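Long-range contacts in uricase (Arthrobacter globiformis, PDB 2YZD), which catalyses the oxidation of uric acid by oxygen to 5-hydroxyisourate, which is then processed further to (S)-allantoin: residues 181-186 / 248-253; 160-165 / 218-223. All coordinates share one frame; numbering follows the deposited sequence.

Contact 1 (181-186 / 248-253); sequences ILATDV and PNKHHF. With AZA (8-azaxanthine), chain I.
I181 lays CG2 over one face of the H252 imidazole, 3.9 Å from CG, while A183 CB comes in obliquely to H252 CE1 at 3.7 Å. The edge of the same ring faces the K250 carbonyl group: H252 ND1 donates to K250 O at 2.8 Å, in the ring plane though above the carbonyl plane, and this bond fixes the ring's rotation. The N249 amide turns toward the ligand, with ND2 3.5 Å from N3 of 8-azaxanthine, and N249 O sits over the centre of one face of the H251 ring. K250 N donates to A183 O between the backbones at 2.8 Å (155° at the hydrogen), and the T184 hydroxyl, OG1, donates to P248 O at 2.7 Å. Beyond that the strand breaks, and water takes over: one molecule joins I181 N to H252 O, a second joins H252 N to I181 O. K250 bends at chi3 (-62°), which carries NZ to D185 OD1 in a salt bridge and to T184 O, although the exact position of NZ is doubtful. T154 OG1 also hydrogen-bonds D185 OD1. A methionine in place of K250 has no ammonium group, and would probably leave the D185 carboxylate without its opposite charge and T184 O without this donor. N249 and H251 probably serve urate binding and the charge relay, respectively. The pairing joins strands 182-192 and 240-254 of the antiparallel sheet; strand 143-157 lies along the other edge of 182-192, F269 of strand 268-271 packs on I181 and H252, and helix 222-236 covers L182 and N249.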
loop_
_atom_site.group_PDB
_atom_site.type_symbol
_atom_site.label_atom_id
_atom_site.label_comp_id
_atom_site.label_asym_id
_atom_site.label_seq_id
_atom_site.Cartn_x
_atom_site.Cartn_y
_atom_site.Cartn_z
ATOM N N ILE A 181 -1.351 -19.184 19.388
ATOM C CA ILE A 181 -0.439 -18.931 18.283
ATOM C C ILE A 181 0.287 -17.619 18.586
ATOM O O ILE A 181 -0.310 -16.672 19.097
ATOM C CB ILE A 181 -1.196 -18.778 16.937
ATOM C CG1 ILE A 181 -1.490 -20.159 16.337
ATOM C CG2 ILE A 181 -0.388 -17.928 15.968
ATOM C CD1 ILE A 181 -2.226 -20.103 15.013
ATOM N N LEU A 182 1.579 -17.577 18.294
ATOM C CA LEU A 182 2.373 -16.372 18.494
ATOM C C LEU A 182 2.920 -16.014 17.123
ATOM O O LEU A 182 3.757 -16.737 16.575
ATOM C CB LEU A 182 3.528 -16.634 19.460
ATOM C CG LEU A 182 4.420 -15.416 19.723
ATOM C CD1 LEU A 182 3.572 -14.312 20.358
ATOM C CD2 LEU A 182 5.585 -15.799 20.636
ATOM N N ALA A 183 2.434 -14.910 16.562
ATOM C CA ALA A 183 2.864 -14.471 15.239
ATOM C C ALA A 183 3.309 -13.007 15.261
ATOM O O ALA A 183 2.678 -12.166 15.902
ATOM C CB ALA A 183 1.725 -14.673 14.235
ATOM N N THR A 184 4.399 -12.709 14.562
ATOM C CA THR A 184 4.927 -11.349 14.519
ATOM C C THR A 184 5.732 -11.091 13.253
ATOM O O THR A 184 6.018 -12.015 12.495
ATOM C CB THR A 184 5.850 -11.075 15.723
ATOM O OG1 THR A 184 6.211 -9.689 15.741
ATOM C CG2 THR A 184 7.119 -11.923 15.631
ATOM N N ASP A 185 6.061 -9.823 13.019
ATOM C CA ASP A 185 6.889 -9.420 11.882
ATOM C C ASP A 185 8.218 -9.018 12.521
ATOM O O ASP A 185 8.297 -7.984 13.185
ATOM C CB ASP A 185 6.332 -8.191 11.151
ATOM C CG ASP A 185 5.014 -8.455 10.443
ATOM O OD1 ASP A 185 4.828 -9.557 9.879
ATOM O OD2 ASP A 185 4.168 -7.535 10.428
ATOM N N VAL A 186 9.251 -9.831 12.339
ATOM C CA VAL A 186 10.549 -9.518 12.919
ATOM C C VAL A 186 11.148 -8.266 12.302
ATOM O O VAL A 186 11.527 -8.245 11.127
ATOM C CB VAL A 186 11.564 -10.669 12.725
ATOM C CG1 VAL A 186 12.900 -10.295 13.368
ATOM C CG2 VAL A 186 11.024 -11.956 13.338
ATOM N N PRO A 248 5.209 -6.750 16.397
ATOM C CA PRO A 248 3.748 -6.692 16.512
ATOM C C PRO A 248 3.205 -8.084 16.850
ATOM O O PRO A 248 3.674 -9.085 16.311
ATOM C CB PRO A 248 3.311 -6.229 15.122
ATOM C CG PRO A 248 4.356 -6.853 14.231
ATOM C CD PRO A 248 5.638 -6.576 14.997
ATOM N N ASN A 249 2.242 -8.148 17.760
ATOM C CA ASN A 249 1.622 -9.417 18.128
ATOM C C ASN A 249 0.418 -9.548 17.183
ATOM O O ASN A 249 -0.639 -8.971 17.439
ATOM C CB ASN A 249 1.151 -9.375 19.587
ATOM C CG ASN A 249 0.790 -10.759 20.135
ATOM O OD1 ASN A 249 0.923 -11.772 19.450
ATOM N ND2 ASN A 249 0.335 -10.798 21.380
ATOM N N LYS A 250 0.595 -10.282 16.085
ATOM C CA LYS A 250 -0.466 -10.459 15.093
ATOM C C LYS A 250 -1.460 -11.515 15.528
ATOM O O LYS A 250 -1.254 -12.720 15.352
ATOM C CB LYS A 250 0.143 -10.800 13.738
ATOM C CG LYS A 250 0.951 -9.641 13.177
ATOM C CD LYS A 250 1.720 -10.027 11.930
ATOM C CE LYS A 250 2.711 -11.121 12.256
ATOM N NZ LYS A 250 3.659 -11.372 11.144
ATOM N N HIS A 251 -2.553 -11.028 16.090
ATOM C CA HIS A 251 -3.593 -11.867 16.632
ATOM C C HIS A 251 -4.279 -12.840 15.691
ATOM O O HIS A 251 -4.792 -12.480 14.632
ATOM C CB HIS A 251 -4.619 -10.980 17.343
ATOM C CG HIS A 251 -4.013 -10.111 18.404
ATOM N ND1 HIS A 251 -4.321 -8.773 18.541
ATOM C CD2 HIS A 251 -3.077 -10.379 19.347
ATOM C CE1 HIS A 251 -3.595 -8.254 19.516
ATOM N NE2 HIS A 251 -2.832 -9.207 20.022
ATOM N N HIS A 252 -4.244 -14.097 16.106
ATOM C CA HIS A 252 -4.879 -15.188 15.398
ATOM C C HIS A 252 -5.855 -15.695 16.437
ATOM O O HIS A 252 -5.469 -16.370 17.390
ATOM C CB HIS A 252 -3.863 -16.273 15.036
ATOM C CG HIS A 252 -3.027 -15.935 13.843
ATOM N ND1 HIS A 252 -2.210 -14.827 13.797
ATOM C CD2 HIS A 252 -2.911 -16.539 12.635
ATOM C CE1 HIS A 252 -1.626 -14.761 12.613
ATOM N NE2 HIS A 252 -2.034 -15.788 11.889
ATOM N N PHE A 253 -7.119 -15.330 16.271
ATOM C CA PHE A 253 -8.145 -15.728 17.215
ATOM C C PHE A 253 -8.698 -17.115 16.937
ATOM O O PHE A 253 -9.062 -17.450 15.807
ATOM C CB PHE A 253 -9.271 -14.690 17.212
ATOM C CG PHE A 253 -8.838 -13.327 17.693
ATOM C CD1 PHE A 253 -8.644 -13.082 19.051
ATOM C CD2 PHE A 253 -8.588 -12.302 16.786
ATOM C CE1 PHE A 253 -8.203 -11.829 19.503
ATOM C CE2 PHE A 253 -8.148 -11.049 17.225
ATOM C CZ PHE A 253 -7.955 -10.814 18.589
HETATM N N1 AZA I . 2.173 -9.577 25.677
HETATM C C2 AZA I . 1.832 -10.771 25.048
HETATM O O2 AZA I . 2.680 -11.571 24.700
HETATM N N3 AZA I . 0.485 -11.034 24.821
HETATM C C4 AZA I . -0.458 -10.142 25.213
HETATM C C5 AZA I . -0.134 -8.949 25.842
HETATM C C6 AZA I . 1.268 -8.596 26.114
HETATM O O6 AZA I . 1.681 -7.578 26.658
HETATM N N7 AZA I . -1.267 -8.292 26.104
HETATM N N8 AZA I . -2.224 -9.108 25.626
HETATM N N9 AZA I . -1.771 -10.253 25.070
HETATM O O HOH W 1 -3.732 -17.547 19.084
HETATM O O HOH W 2 -2.230 -15.099 18.143
HETATM O O HOH W 3 -0.283 -14.116 20.589
HETATM O O HOH W 4 0.168 -13.590 17.522
#

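Contact 2 (160-165 / 218-223); sequences GSEFHG and HSLALQ. With AZA (8-azaxanthine), chain I.
F163 turns its ring edge to L220 O and A221 CB, and one ring face lies on 8-azaxanthine, offset toward the rim, with CZ 3.4 Å from ligand C5. CG anti to the backbone N (chi1 -174°) sends the ring that way. Between backbones, S219 N donates to G160 O and E162 N to S219 O at 2.7 Å, so S161 and S219 form a single parallel bridge. Among side chains, the E162 carboxylate holds two histidines: H218 NE2 meets the anti lone pair of OE2 at 2.8 Å, ring and carboxylate planes 81° apart, while H164 NE2 binds OE1 from the anti side, tilted out of the carboxylate plane. In the apolar part, L220 runs alongside E162, CD2 3.5 Å from CG. Water links S161 OG, E162 O and S219 OG; S161 OG also bonds R180 NE, and S219 OG bonds T225 OG1. L222 N donates to ligand O2 at 2.7 Å, and Q223 grips the neighbouring N1/O6 edge with two nearly straight bonds, OE1 taking N1-H and NE2 giving to O6. F163 and Q223 probably bind urate likewise, making this contact one wall of the active-site pocket. The loop after strand 143-157 lies against the turn leading through A221, the N-cap, into helix 222-236, with L182 of strand 182-192 packed on S161 and S219, and N61 of the third subunit bonded to H164 O and L220 O.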
loop_
_atom_site.group_PDB
_atom_site.type_symbol
_atom_site.label_atom_id
_atom_site.label_comp_id
_atom_site.label_asym_id
_atom_site.label_seq_id
_atom_site.Cartn_x
_atom_site.Cartn_y
_atom_site.Cartn_z
ATOM N N GLY A 160 3.564 -23.672 21.745
ATOM C CA GLY A 160 4.805 -23.346 22.427
ATOM C C GLY A 160 4.785 -21.883 22.831
ATOM O O GLY A 160 5.812 -21.204 22.876
ATOM N N SER A 161 3.585 -21.397 23.118
ATOM C CA SER A 161 3.389 -20.014 23.522
ATOM C C SER A 161 2.185 -19.874 24.444
ATOM O O SER A 161 1.087 -20.337 24.126
ATOM C CB SER A 161 3.166 -19.132 22.296
ATOM O OG SER A 161 2.576 -17.898 22.675
ATOM N N GLU A 162 2.396 -19.242 25.593
ATOM C CA GLU A 162 1.305 -19.009 26.525
ATOM C C GLU A 162 1.356 -17.600 27.089
ATOM O O GLU A 162 2.355 -16.890 26.937
ATOM C CB GLU A 162 1.293 -20.062 27.646
ATOM C CG GLU A 162 2.622 -20.443 28.249
ATOM C CD GLU A 162 2.500 -21.648 29.187
ATOM O OE1 GLU A 162 1.726 -21.572 30.169
ATOM O OE2 GLU A 162 3.182 -22.667 28.944
ATOM N N PHE A 163 0.256 -17.177 27.700
ATOM C CA PHE A 163 0.184 -15.844 28.271
ATOM C C PHE A 163 -0.815 -15.817 29.412
ATOM O O PHE A 163 -2.033 -15.824 29.202
ATOM C CB PHE A 163 -0.218 -14.814 27.211
ATOM C CG PHE A 163 -0.173 -13.397 27.705
ATOM C CD1 PHE A 163 1.033 -12.823 28.092
ATOM C CD2 PHE A 163 -1.340 -12.647 27.821
ATOM C CE1 PHE A 163 1.081 -11.524 28.588
ATOM C CE2 PHE A 163 -1.304 -11.349 28.315
ATOM C CZ PHE A 163 -0.089 -10.788 28.700
ATOM N N HIS A 164 -0.282 -15.789 30.627
ATOM C CA HIS A 164 -1.104 -15.780 31.820
ATOM C C HIS A 164 -0.377 -15.046 32.941
ATOM O O HIS A 164 0.754 -14.587 32.762
ATOM C CB HIS A 164 -1.418 -17.224 32.219
ATOM C CG HIS A 164 -0.232 -18.131 32.158
ATOM N ND1 HIS A 164 0.790 -18.080 33.080
ATOM C CD2 HIS A 164 0.118 -19.086 31.262
ATOM C CE1 HIS A 164 1.718 -18.964 32.758
ATOM N NE2 HIS A 164 1.334 -19.587 31.658
ATOM N N GLY A 165 -1.033 -14.926 34.088
ATOM C CA GLY A 165 -0.434 -14.237 35.216
ATOM C C GLY A 165 -0.473 -12.720 35.105
ATOM O O GLY A 165 0.185 -12.034 35.876
ATOM N N HIS A 218 10.235 -21.295 24.695
ATOM C CA HIS A 218 8.856 -21.578 25.070
ATOM C C HIS A 218 8.386 -20.241 25.627
ATOM O O HIS A 218 8.745 -19.858 26.737
ATOM C CB HIS A 218 8.777 -22.654 26.151
ATOM C CG HIS A 218 7.375 -23.057 26.483
ATOM N ND1 HIS A 218 6.584 -23.775 25.612
ATOM C CD2 HIS A 218 6.604 -22.802 27.566
ATOM C CE1 HIS A 218 5.386 -23.945 26.145
ATOM N NE2 HIS A 218 5.373 -23.364 27.331
ATOM N N SER A 219 7.584 -19.532 24.843
ATOM C CA SER A 219 7.121 -18.203 25.217
ATOM C C SER A 219 6.031 -18.078 26.269
ATOM O O SER A 219 4.995 -18.741 26.195
ATOM C CB SER A 219 6.677 -17.455 23.964
ATOM O OG SER A 219 6.402 -16.104 24.271
ATOM N N LEU A 220 6.284 -17.198 27.237
ATOM C CA LEU A 220 5.347 -16.897 28.320
ATOM C C LEU A 220 4.795 -15.489 28.089
ATOM O O LEU A 220 3.937 -15.003 28.835
ATOM C CB LEU A 220 6.051 -16.960 29.675
ATOM C CG LEU A 220 6.518 -18.347 30.129
ATOM C CD1 LEU A 220 7.165 -18.251 31.500
ATOM C CD2 LEU A 220 5.333 -19.296 30.182
ATOM N N ALA A 221 5.308 -14.846 27.041
ATOM C CA ALA A 221 4.901 -13.502 26.632
ATOM C C ALA A 221 5.809 -13.069 25.490
ATOM O O ALA A 221 6.971 -13.474 25.435
ATOM C CB ALA A 221 5.020 -12.527 27.794
ATOM N N LEU A 222 5.292 -12.249 24.579
ATOM C CA LEU A 222 6.097 -11.783 23.449
ATOM C C LEU A 222 7.321 -11.062 23.994
ATOM O O LEU A 222 8.395 -11.116 23.397
ATOM C CB LEU A 222 5.306 -10.818 22.554
ATOM C CG LEU A 222 5.537 -10.991 21.047
ATOM C CD1 LEU A 222 4.950 -9.805 20.288
ATOM C CD2 LEU A 222 7.015 -11.135 20.754
ATOM N N GLN A 223 7.137 -10.379 25.123
ATOM C CA GLN A 223 8.214 -9.644 25.785
ATOM C C GLN A 223 9.391 -10.558 26.115
ATOM O O GLN A 223 10.544 -10.189 25.945
ATOM C CB GLN A 223 7.717 -8.999 27.090
ATOM C CG GLN A 223 6.885 -7.721 26.928
ATOM C CD GLN A 223 5.392 -7.993 26.736
ATOM O OE1 GLN A 223 5.001 -9.058 26.257
ATOM N NE2 GLN A 223 4.555 -7.022 27.104
HETATM N N1 AZA I . 2.173 -9.577 25.677
HETATM C C2 AZA I . 1.832 -10.771 25.048
HETATM O O2 AZA I . 2.680 -11.571 24.700
HETATM N N3 AZA I . 0.485 -11.034 24.821
HETATM C C4 AZA I . -0.458 -10.142 25.213
HETATM C C5 AZA I . -0.134 -8.949 25.842
HETATM C C6 AZA I . 1.268 -8.596 26.114
HETATM O O6 AZA I . 1.681 -7.578 26.658
HETATM N N7 AZA I . -1.267 -8.292 26.104
HETATM N N8 AZA I . -2.224 -9.108 25.626
HETATM N N9 AZA I . -1.771 -10.253 25.070
HETATM O O HOH W 5 3.760 -16.135 24.483
HETATM O O HOH W 6 2.369 -16.450 30.574
#

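In the fold
The centres of contacts 1 and 2 lie about 12 Å apart, on the same side of the chain's centre, and they touch directly: L182 packs on S161, S219 and L222, and N249 on L222. Along the chain their segments alternate, 160-165, 181-186, 218-223, 248-253, so the two pairings interlock. Contact 1 belongs to the antiparallel sheet; contact 2 joins a loop to the turn before helix 222-236, which leads on to strand 240-254. Both reach the same 8-azaxanthine, and R180 just before strand 182-192 and T67 of the third subunit also bind it. The site is therefore assembled from sheet, loop and helix start, and is completed across a subunit interface.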